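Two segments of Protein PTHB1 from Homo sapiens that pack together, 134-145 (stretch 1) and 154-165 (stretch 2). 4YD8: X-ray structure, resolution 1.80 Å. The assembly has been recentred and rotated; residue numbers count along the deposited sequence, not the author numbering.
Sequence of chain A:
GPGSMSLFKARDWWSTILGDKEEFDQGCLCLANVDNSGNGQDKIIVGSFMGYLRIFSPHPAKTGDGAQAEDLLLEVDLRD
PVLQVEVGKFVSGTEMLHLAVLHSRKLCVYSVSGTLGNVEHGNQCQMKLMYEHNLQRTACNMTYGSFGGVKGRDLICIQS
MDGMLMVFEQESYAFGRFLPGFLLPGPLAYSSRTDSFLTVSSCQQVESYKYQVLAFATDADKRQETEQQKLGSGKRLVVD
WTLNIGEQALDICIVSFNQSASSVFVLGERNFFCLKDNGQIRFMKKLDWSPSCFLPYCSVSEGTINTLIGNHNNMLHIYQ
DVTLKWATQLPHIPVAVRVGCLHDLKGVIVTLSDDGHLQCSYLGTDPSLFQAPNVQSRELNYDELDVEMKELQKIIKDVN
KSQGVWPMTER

Stretch 1, residues 134-145: NLQRTACNMTYG
Stretch 2, residues 154-165: DLICIQSMDGML

How does stretch 1 approach its partner before the strand that pairs with stretch 2 begins? Leu 135 (chi1 m, chi2 t) reaches across from a loop, its CD2 lying 3.9 Å from CD1 of Ile 158. Arg 137 (phi/psi -138/152) points toward stretch 2 with chi1 m and chi2 and chi3 both t, a long extended arm that ends in a salt bridge, NH1 of Arg 137 to OD2 of Asp 162 at 2.7 Å. On the way NE of Arg 137 comes within 3.7 Å of SE of Met 164, a selenomethionine. Asp 162 sits in a type I turn from Ser 160 to Gly 163, closed by N of Gly 163 to O of Ser 160 at 3.1 Å; OG of Ser 160 donates to OD1 of Asp 162 at 2.6 Å and accepts from N of Met 164 at 2.9 Å.

What happens where the strand opens? The backbone of Thr 138 (-60/134, chi1 p) offers its O to N of Met 161 at 2.8 Å, while a water lies 2.9 Å from OG1 of Thr 138 and accepts from N of Asp 162 at 3.1 Å. Strand 139-145 then runs antiparallel to strand 155-160, their directions 150° apart. Ala 139 pairs with Ser 160 in a non-hydrogen-bonded bridge, CA to CA 4.2 Å, and CB of Ala 139 rests 3.7 Å from CG2 of Ile 158.

Why does the register change after Ala 139? Cys 140 is the extra residue of a beta bulge, and its unusual psi (-105/-66) brings two successive amides to one carbonyl: O of Gln 159 accepts from N of Cys 140 at 2.7 Å and, weakly, from N of Asn 141 at 3.4 Å. Cys 140 (chi1 t) turns its CB toward stretch 2, 3.7 Å from SE of Met 161, whose three chi angles are all m. Asn 141 (-151/178, chi1 p) now faces Gln 159: its O accepts from N of Gln 159 at 2.9 Å, and its OD1 accepts from NE2 of the extended Gln 159 side chain at 3.0 Å.

How do the strands continue beyond the bulge? Close pairs alternate with wider, hydrogen-bonded ones. Selenomethionine Met 142 (-148/166; chi1 p, then t, t) pairs with Ile 158, CA to CA 4.2 Å, in apolar contact. Thr 143 (-144/176) and Cys 157, CA to CA 5.4 Å, exchange two bonds, N of Thr 143 to O of Cys 157 and N of Cys 157 to O of Thr 143, both 2.9 Å. Tyr 144 (-155/164; chi1 p, chi2 -86°) pairs with Ile 156, CA to CA 4.3 Å, again apolar. Gly 145 (159/-175) bonds Leu 155: N of Gly 145 to O of Leu 155 is 3.0 Å, N of Leu 155 to O of Gly 145 is 2.8 Å. A CB here would jam against the carbonyl O of Tyr 144, which calls for glycine. Met 142, Tyr 144 and both isoleucines share one sheet face; Asn 141, Gln 159, Thr 143, Cys 157 and Leu 155 occupy the other.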

# COMPACT_ATOMS: atom_id res chain seq x y z
N ASN A 134 5.26 16.43 -14.29
CA ASN A 134 3.92 16.78 -14.72
C ASN A 134 3.42 15.73 -15.71
O ASN A 134 4.09 15.44 -16.71
CB ASN A 134 3.92 18.19 -15.33
CG ASN A 134 4.26 19.26 -14.29
OD1 ASN A 134 3.50 19.48 -13.34
ND2 ASN A 134 5.42 19.90 -14.44
N LEU A 135 2.27 15.14 -15.41
CA LEU A 135 1.75 14.01 -16.18
C LEU A 135 0.96 14.48 -17.39
O LEU A 135 0.17 15.43 -17.30
CB LEU A 135 0.87 13.12 -15.29
CG LEU A 135 1.49 12.69 -13.96
CD1 LEU A 135 0.57 11.74 -13.22
CD2 LEU A 135 2.85 12.04 -14.18
N GLN A 136 1.16 13.82 -18.52
CA GLN A 136 0.47 14.20 -19.74
C GLN A 136 -0.95 13.61 -19.78
O GLN A 136 -1.75 13.96 -20.64
CB GLN A 136 1.27 13.75 -20.97
N ARG A 137 -1.23 12.71 -18.84
CA ARG A 137 -2.55 12.07 -18.73
C ARG A 137 -2.97 11.99 -17.27
O ARG A 137 -2.12 11.91 -16.39
CB ARG A 137 -2.53 10.66 -19.32
CG ARG A 137 -1.87 10.56 -20.68
CD ARG A 137 -1.90 9.16 -21.22
NE ARG A 137 -1.67 9.17 -22.66
CZ ARG A 137 -2.62 9.41 -23.55
NH1 ARG A 137 -3.86 9.66 -23.16
NH2 ARG A 137 -2.32 9.41 -24.84
N THR A 138 -4.27 11.99 -17.01
CA THR A 138 -4.78 11.81 -15.64
C THR A 138 -4.38 10.47 -15.04
O THR A 138 -4.52 9.43 -15.67
CB THR A 138 -6.31 11.90 -15.62
OG1 THR A 138 -6.84 11.07 -16.66
CG2 THR A 138 -6.76 13.33 -15.87
N ALA A 139 -3.90 10.50 -13.79
CA ALA A 139 -3.40 9.28 -13.14
C ALA A 139 -4.50 8.48 -12.46
O ALA A 139 -5.50 9.04 -12.01
CB ALA A 139 -2.31 9.64 -12.11
N CYS A 140 -4.31 7.17 -12.38
CA CYS A 140 -5.15 6.33 -11.53
C CYS A 140 -4.40 5.91 -10.27
O CYS A 140 -4.76 6.31 -9.16
CB CYS A 140 -5.63 5.09 -12.29
SG CYS A 140 -6.62 3.99 -11.23
N ASN A 141 -3.35 5.11 -10.44
CA ASN A 141 -2.61 4.53 -9.32
C ASN A 141 -1.16 4.30 -9.74
O ASN A 141 -0.79 4.58 -10.88
CB ASN A 141 -3.27 3.23 -8.81
CG ASN A 141 -3.52 2.20 -9.93
OD1 ASN A 141 -2.90 2.25 -10.99
ND2 ASN A 141 -4.42 1.25 -9.67
N MSE A 142 -0.31 3.81 -8.84
CA MSE A 142 1.09 3.63 -9.18
C MSE A 142 1.67 2.44 -8.45
O MSE A 142 1.07 1.94 -7.49
CB MSE A 142 1.90 4.88 -8.84
CG MSE A 142 1.87 5.24 -7.36
SE MSE A 142 3.14 6.74 -7.07
CE MSE A 142 2.61 7.26 -5.29
N THR A 143 2.84 2.01 -8.90
CA THR A 143 3.62 1.02 -8.17
C THR A 143 5.09 1.40 -8.36
O THR A 143 5.41 2.34 -9.08
CB THR A 143 3.32 -0.43 -8.66
OG1 THR A 143 3.94 -1.39 -7.80
CG2 THR A 143 3.80 -0.64 -10.12
N TYR A 144 6.00 0.68 -7.71
CA TYR A 144 7.40 1.05 -7.77
C TYR A 144 8.27 -0.16 -7.50
O TYR A 144 7.80 -1.17 -6.97
CB TYR A 144 7.74 2.16 -6.76
CG TYR A 144 7.58 1.72 -5.32
CD1 TYR A 144 6.35 1.80 -4.68
CD2 TYR A 144 8.67 1.21 -4.60
CE1 TYR A 144 6.18 1.39 -3.36
CE2 TYR A 144 8.52 0.80 -3.27
CZ TYR A 144 7.27 0.89 -2.66
OH TYR A 144 7.10 0.49 -1.35
N GLY A 145 9.54 -0.06 -7.84
CA GLY A 145 10.45 -1.15 -7.56
C GLY A 145 11.67 -1.06 -8.45
O GLY A 145 11.83 -0.10 -9.21
N ASP A 154 14.48 2.72 -6.69
CA ASP A 154 13.09 2.37 -6.96
C ASP A 154 12.55 3.26 -8.08
O ASP A 154 12.45 4.47 -7.90
CB ASP A 154 12.23 2.52 -5.70
CG ASP A 154 12.48 1.42 -4.71
OD1 ASP A 154 12.51 0.25 -5.17
OD2 ASP A 154 12.67 1.70 -3.50
N LEU A 155 12.24 2.65 -9.21
CA LEU A 155 11.60 3.38 -10.32
C LEU A 155 10.11 3.38 -10.05
O LEU A 155 9.64 2.59 -9.24
CB LEU A 155 11.93 2.72 -11.65
CG LEU A 155 13.42 2.52 -11.95
CD1 LEU A 155 13.63 2.29 -13.44
CD2 LEU A 155 14.24 3.71 -11.47
N ILE A 156 9.36 4.24 -10.73
CA ILE A 156 7.93 4.39 -10.47
C ILE A 156 7.17 4.18 -11.77
O ILE A 156 7.61 4.62 -12.83
CB ILE A 156 7.61 5.77 -9.86
CG1 ILE A 156 8.08 5.84 -8.39
CG2 ILE A 156 6.11 6.10 -9.94
CD1 ILE A 156 8.09 7.25 -7.85
N CYS A 157 6.07 3.45 -11.68
CA CYS A 157 5.19 3.25 -12.83
C CYS A 157 3.80 3.72 -12.45
O CYS A 157 3.23 3.26 -11.46
CB CYS A 157 5.15 1.78 -13.24
SG CYS A 157 3.92 1.47 -14.57
N ILE A 158 3.27 4.66 -13.23
CA ILE A 158 1.94 5.20 -12.97
C ILE A 158 0.99 4.72 -14.06
O ILE A 158 1.29 4.85 -15.24
CB ILE A 158 1.97 6.76 -12.95
CG1 ILE A 158 2.86 7.29 -11.82
CG2 ILE A 158 0.55 7.33 -12.82
CD1 ILE A 158 3.15 8.79 -11.98
N GLN A 159 -0.14 4.15 -13.66
CA GLN A 159 -1.19 3.81 -14.60
C GLN A 159 -2.14 4.99 -14.78
O GLN A 159 -2.68 5.50 -13.79
CB GLN A 159 -1.98 2.57 -14.13
CG GLN A 159 -3.11 2.19 -15.12
CD GLN A 159 -3.91 0.98 -14.65
OE1 GLN A 159 -4.49 0.26 -15.46
NE2 GLN A 159 -3.96 0.77 -13.33
N SER A 160 -2.36 5.42 -16.03
CA SER A 160 -3.28 6.51 -16.28
C SER A 160 -4.72 6.01 -16.25
O SER A 160 -4.96 4.80 -16.34
CB SER A 160 -2.99 7.18 -17.63
OG SER A 160 -3.35 6.31 -18.69
N MSE A 161 -5.68 6.92 -16.15
CA MSE A 161 -7.09 6.53 -16.18
C MSE A 161 -7.44 5.82 -17.48
O MSE A 161 -8.30 4.94 -17.48
CB MSE A 161 -8.01 7.75 -15.99
CG MSE A 161 -7.93 8.36 -14.59
SE MSE A 161 -8.60 7.15 -13.19
CE MSE A 161 -10.24 6.53 -14.04
N ASP A 162 -6.76 6.16 -18.58
CA ASP A 162 -7.09 5.53 -19.86
C ASP A 162 -6.12 4.41 -20.23
O ASP A 162 -6.10 3.94 -21.36
CB ASP A 162 -7.19 6.59 -20.99
CG ASP A 162 -5.85 7.24 -21.36
OD1 ASP A 162 -4.86 7.14 -20.61
OD2 ASP A 162 -5.80 7.88 -22.43
N GLY A 163 -5.34 3.95 -19.26
CA GLY A 163 -4.63 2.69 -19.40
C GLY A 163 -3.23 2.70 -19.98
O GLY A 163 -2.78 1.71 -20.54
N MSE A 164 -2.54 3.83 -19.86
CA MSE A 164 -1.13 3.87 -20.21
C MSE A 164 -0.32 3.62 -18.96
O MSE A 164 -0.61 4.19 -17.91
CB MSE A 164 -0.74 5.22 -20.82
CG MSE A 164 0.74 5.34 -21.07
SE MSE A 164 1.19 6.98 -22.02
CE MSE A 164 1.08 6.26 -23.82
N LEU A 165 0.68 2.74 -19.06
CA LEU A 165 1.68 2.60 -18.01
C LEU A 165 2.81 3.57 -18.31
O LEU A 165 3.43 3.50 -19.38
CB LEU A 165 2.20 1.17 -17.91
CG LEU A 165 1.19 0.07 -17.58
CD1 LEU A 165 1.94 -1.23 -17.34
CD2 LEU A 165 0.35 0.44 -16.36
O HOH W 1 -5.85 9.10 -18.51